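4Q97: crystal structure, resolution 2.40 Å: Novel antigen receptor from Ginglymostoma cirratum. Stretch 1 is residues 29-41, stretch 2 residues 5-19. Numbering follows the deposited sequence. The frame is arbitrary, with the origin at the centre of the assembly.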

# COMPACT_ATOMS: atom_id res chain seq x y z
N VAL A 29 -5.70 -9.00 -9.76
CA VAL A 29 -4.37 -8.44 -9.68
C VAL A 29 -4.51 -7.20 -8.82
O VAL A 29 -5.47 -6.44 -8.98
CB VAL A 29 -3.80 -8.17 -11.10
CG1 VAL A 29 -3.83 -6.69 -11.46
CG2 VAL A 29 -2.39 -8.71 -11.23
N GLN A 30 -3.59 -7.03 -7.88
CA GLN A 30 -3.69 -5.95 -6.90
C GLN A 30 -2.78 -4.79 -7.26
O GLN A 30 -1.57 -4.96 -7.47
CB GLN A 30 -3.37 -6.47 -5.49
CG GLN A 30 -3.71 -5.50 -4.35
CD GLN A 30 -5.13 -5.66 -3.83
OE1 GLN A 30 -5.98 -6.30 -4.46
NE2 GLN A 30 -5.38 -5.07 -2.65
N LEU A 31 -3.38 -3.61 -7.35
CA LEU A 31 -2.65 -2.38 -7.58
C LEU A 31 -2.76 -1.50 -6.35
O LEU A 31 -3.84 -1.39 -5.75
CB LEU A 31 -3.19 -1.63 -8.80
CG LEU A 31 -3.15 -2.32 -10.16
CD1 LEU A 31 -3.51 -1.31 -11.24
CD2 LEU A 31 -1.80 -2.94 -10.45
N VAL A 32 -1.65 -0.89 -5.96
CA VAL A 32 -1.62 -0.00 -4.82
C VAL A 32 -1.22 1.40 -5.28
O VAL A 32 -0.13 1.60 -5.84
CB VAL A 32 -0.64 -0.49 -3.72
CG1 VAL A 32 -0.58 0.50 -2.56
CG2 VAL A 32 -1.04 -1.87 -3.22
N CYS A 33 -2.11 2.36 -5.06
CA CYS A 33 -1.74 3.75 -5.24
C CYS A 33 -1.30 4.32 -3.89
O CYS A 33 -2.13 4.70 -3.06
CB CYS A 33 -2.89 4.55 -5.85
SG CYS A 33 -2.50 6.27 -6.22
N LEU A 34 0.01 4.34 -3.68
CA LEU A 34 0.57 4.90 -2.46
C LEU A 34 0.71 6.40 -2.53
O LEU A 34 1.35 6.93 -3.45
CB LEU A 34 1.94 4.29 -2.16
CG LEU A 34 2.32 4.57 -0.71
CD1 LEU A 34 1.37 3.86 0.23
CD2 LEU A 34 3.75 4.12 -0.50
N ILE A 35 0.12 7.08 -1.55
CA ILE A 35 0.10 8.53 -1.45
C ILE A 35 0.64 8.92 -0.07
O ILE A 35 -0.05 8.78 0.93
CB ILE A 35 -1.34 9.08 -1.57
CG1 ILE A 35 -2.07 8.47 -2.76
CG2 ILE A 35 -1.31 10.60 -1.65
CD1 ILE A 35 -3.59 8.60 -2.69
N SER A 36 1.87 9.43 -0.03
CA SER A 36 2.55 9.71 1.24
C SER A 36 3.21 11.07 1.25
O SER A 36 3.65 11.57 0.21
CB SER A 36 3.60 8.63 1.50
OG SER A 36 4.50 8.54 0.41
N GLY A 37 3.31 11.67 2.43
CA GLY A 37 4.11 12.88 2.61
C GLY A 37 3.39 14.18 2.31
O GLY A 37 4.02 15.20 2.00
N TYR A 38 2.07 14.15 2.41
CA TYR A 38 1.25 15.32 2.15
C TYR A 38 0.70 15.93 3.43
O TYR A 38 0.38 15.23 4.40
CB TYR A 38 0.13 15.00 1.16
CG TYR A 38 -0.83 13.92 1.63
CD1 TYR A 38 -2.02 14.26 2.26
CD2 TYR A 38 -0.54 12.57 1.44
CE1 TYR A 38 -2.90 13.28 2.70
CE2 TYR A 38 -1.42 11.59 1.88
CZ TYR A 38 -2.59 11.95 2.51
OH TYR A 38 -3.47 10.99 2.95
N TYR A 39 0.62 17.26 3.43
CA TYR A 39 0.02 18.03 4.51
C TYR A 39 -0.64 19.26 3.88
O TYR A 39 -0.02 19.91 3.04
CB TYR A 39 1.09 18.48 5.52
CG TYR A 39 0.50 19.13 6.75
CD1 TYR A 39 0.22 18.39 7.88
CD2 TYR A 39 0.20 20.50 6.76
CE1 TYR A 39 -0.34 18.98 9.01
CE2 TYR A 39 -0.37 21.09 7.88
CZ TYR A 39 -0.63 20.33 9.00
OH TYR A 39 -1.17 20.90 10.12
N PRO A 40 -1.90 19.57 4.26
CA PRO A 40 -2.86 18.87 5.14
C PRO A 40 -3.34 17.54 4.57
O PRO A 40 -2.86 17.12 3.51
CB PRO A 40 -4.03 19.86 5.23
CG PRO A 40 -3.46 21.18 4.85
CD PRO A 40 -2.45 20.86 3.81
N GLU A 41 -4.28 16.89 5.25
CA GLU A 41 -4.77 15.57 4.84
C GLU A 41 -5.61 15.58 3.54
O GLU A 41 -5.49 14.66 2.73
CB GLU A 41 -5.53 14.89 5.99
CG GLU A 41 -6.84 15.56 6.37
CD GLU A 41 -7.00 15.68 7.87
OE1 GLU A 41 -6.87 16.81 8.38
OE2 GLU A 41 -7.25 14.65 8.54
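Stretch 2 5-19: GIPPSPPIVSLLHSA

Residues 12-18 form a strand antiparallel to strand 29-36: the axes approach to 4.6 Å with an angle of 163° between their N-to-C directions. Register follows from alternating bridges. The hydrogen-bonded pairs are Q30-S18, V32-L16, L34-S14 and S36-I12, illustrated by V32 N to L16 O at 2.7 Å and I12 N to S36 O at 2.6 Å. Between them lie the non-hydrogen-bonded pairs L31-H17, C33-L15 and I35-V13, at CA-CA distances of 4.5-4.7 Å.

This alternation sends successive side chains to opposite faces of the sheet. L31, C33, I35, V13, L15 and H17 share one face. There L31 (chi1 m, chi2 t) brings CD2 to 3.5 Å from H17 CB, and I35 (m, t) places CG2 3.4 Å from P11 CB, just before the strand. On the face of L34, S14, S36 and I12, S36 adopts p; its OG is hydrogen-bonded to a water at 2.9 Å, and the same water donates to I12 O at 3.1 Å.

Alongside the stretch 1 segment past the corner at G37 runs the loop that precedes strand 12-18. S9, also p, donates from OG to G37 O at 2.7 Å, while S9 N to Y39 O (3.0 Å) and Y39 N to S9 O (3.2 Å) make a single bridge. Y39 is t with chi2 93°, an orientation that presents a ring face to I6: I6 CG2 lies 4.0 Å from the Y39 ring centroid, 17° off its normal.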

# COMPACT_ATOMS: atom_id res chain seq x y z
N GLY A 5 3.43 27.40 11.50
CA GLY A 5 2.69 26.29 10.92
C GLY A 5 3.50 25.44 9.97
O GLY A 5 4.53 25.87 9.44
N ILE A 6 3.03 24.22 9.77
CA ILE A 6 3.68 23.26 8.89
C ILE A 6 3.47 23.72 7.45
O ILE A 6 2.34 24.03 7.07
CB ILE A 6 3.13 21.83 9.13
CG1 ILE A 6 3.37 21.42 10.59
CG2 ILE A 6 3.78 20.82 8.18
CD1 ILE A 6 2.39 20.39 11.14
N PRO A 7 4.57 23.79 6.66
CA PRO A 7 4.43 24.08 5.24
C PRO A 7 3.57 23.00 4.59
O PRO A 7 3.82 21.81 4.82
CB PRO A 7 5.86 23.99 4.71
CG PRO A 7 6.73 24.23 5.90
CD PRO A 7 5.98 23.69 7.08
N PRO A 8 2.55 23.40 3.81
CA PRO A 8 1.85 22.43 2.98
C PRO A 8 2.83 21.72 2.05
O PRO A 8 3.73 22.36 1.49
CB PRO A 8 0.88 23.29 2.16
CG PRO A 8 1.38 24.70 2.30
CD PRO A 8 1.99 24.75 3.66
N SER A 9 2.70 20.41 1.92
CA SER A 9 3.57 19.66 1.02
C SER A 9 2.77 18.70 0.13
O SER A 9 1.82 18.06 0.60
CB SER A 9 4.65 18.91 1.80
OG SER A 9 4.09 17.86 2.56
N PRO A 10 3.14 18.61 -1.16
CA PRO A 10 2.40 17.79 -2.10
C PRO A 10 2.67 16.30 -1.89
O PRO A 10 3.78 15.92 -1.53
CB PRO A 10 2.93 18.25 -3.46
CG PRO A 10 4.31 18.73 -3.19
CD PRO A 10 4.32 19.25 -1.78
N PRO A 11 1.65 15.45 -2.11
CA PRO A 11 1.80 14.01 -1.87
C PRO A 11 2.84 13.40 -2.79
O PRO A 11 2.98 13.81 -3.94
CB PRO A 11 0.42 13.45 -2.18
CG PRO A 11 -0.19 14.42 -3.13
CD PRO A 11 0.34 15.76 -2.72
N ILE A 12 3.60 12.44 -2.27
CA ILE A 12 4.43 11.61 -3.13
C ILE A 12 3.54 10.44 -3.54
O ILE A 12 2.93 9.78 -2.69
CB ILE A 12 5.72 11.13 -2.43
CG1 ILE A 12 6.51 12.34 -1.92
CG2 ILE A 12 6.56 10.28 -3.38
CD1 ILE A 12 7.68 11.98 -1.01
N VAL A 13 3.47 10.21 -4.85
CA VAL A 13 2.53 9.26 -5.43
C VAL A 13 3.29 8.14 -6.12
O VAL A 13 4.21 8.37 -6.91
CB VAL A 13 1.62 9.96 -6.46
CG1 VAL A 13 0.77 8.95 -7.23
CG2 VAL A 13 0.75 10.99 -5.76
N SER A 14 2.91 6.91 -5.81
CA SER A 14 3.60 5.77 -6.35
C SER A 14 2.59 4.64 -6.56
O SER A 14 1.87 4.24 -5.63
CB SER A 14 4.72 5.39 -5.38
OG SER A 14 5.26 4.12 -5.65
N LEU A 15 2.52 4.17 -7.80
CA LEU A 15 1.63 3.08 -8.17
C LEU A 15 2.41 1.78 -8.26
O LEU A 15 3.44 1.70 -8.95
CB LEU A 15 0.95 3.36 -9.51
CG LEU A 15 -0.42 2.70 -9.63
CD1 LEU A 15 -1.52 3.72 -9.72
CD2 LEU A 15 -0.49 1.82 -10.85
N LEU A 16 1.93 0.75 -7.56
CA LEU A 16 2.65 -0.52 -7.48
C LEU A 16 1.71 -1.68 -7.78
O LEU A 16 0.52 -1.63 -7.47
CB LEU A 16 3.28 -0.69 -6.10
CG LEU A 16 3.98 0.53 -5.49
CD1 LEU A 16 4.22 0.34 -3.99
CD2 LEU A 16 5.27 0.84 -6.23
N HIS A 17 2.26 -2.73 -8.38
CA HIS A 17 1.48 -3.92 -8.70
C HIS A 17 2.04 -5.13 -7.97
O HIS A 17 3.24 -5.22 -7.72
CB HIS A 17 1.47 -4.17 -10.21
CG HIS A 17 2.62 -4.99 -10.70
ND1 HIS A 17 3.94 -4.64 -10.48
CD2 HIS A 17 2.66 -6.16 -11.38
CE1 HIS A 17 4.73 -5.55 -11.01
NE2 HIS A 17 3.98 -6.48 -11.57
N SER A 18 1.15 -6.05 -7.61
CA SER A 18 1.57 -7.39 -7.21
C SER A 18 0.68 -8.43 -7.87
O SER A 18 -0.55 -8.28 -7.91
CB SER A 18 1.56 -7.56 -5.69
OG SER A 18 0.26 -7.38 -5.16
N ALA A 19 1.31 -9.45 -8.43
CA ALA A 19 0.60 -10.62 -8.92
C ALA A 19 1.29 -11.87 -8.39
O ALA A 19 2.14 -12.46 -9.06
CB ALA A 19 0.56 -10.62 -10.45
O HOH W 1 4.42 7.09 -2.13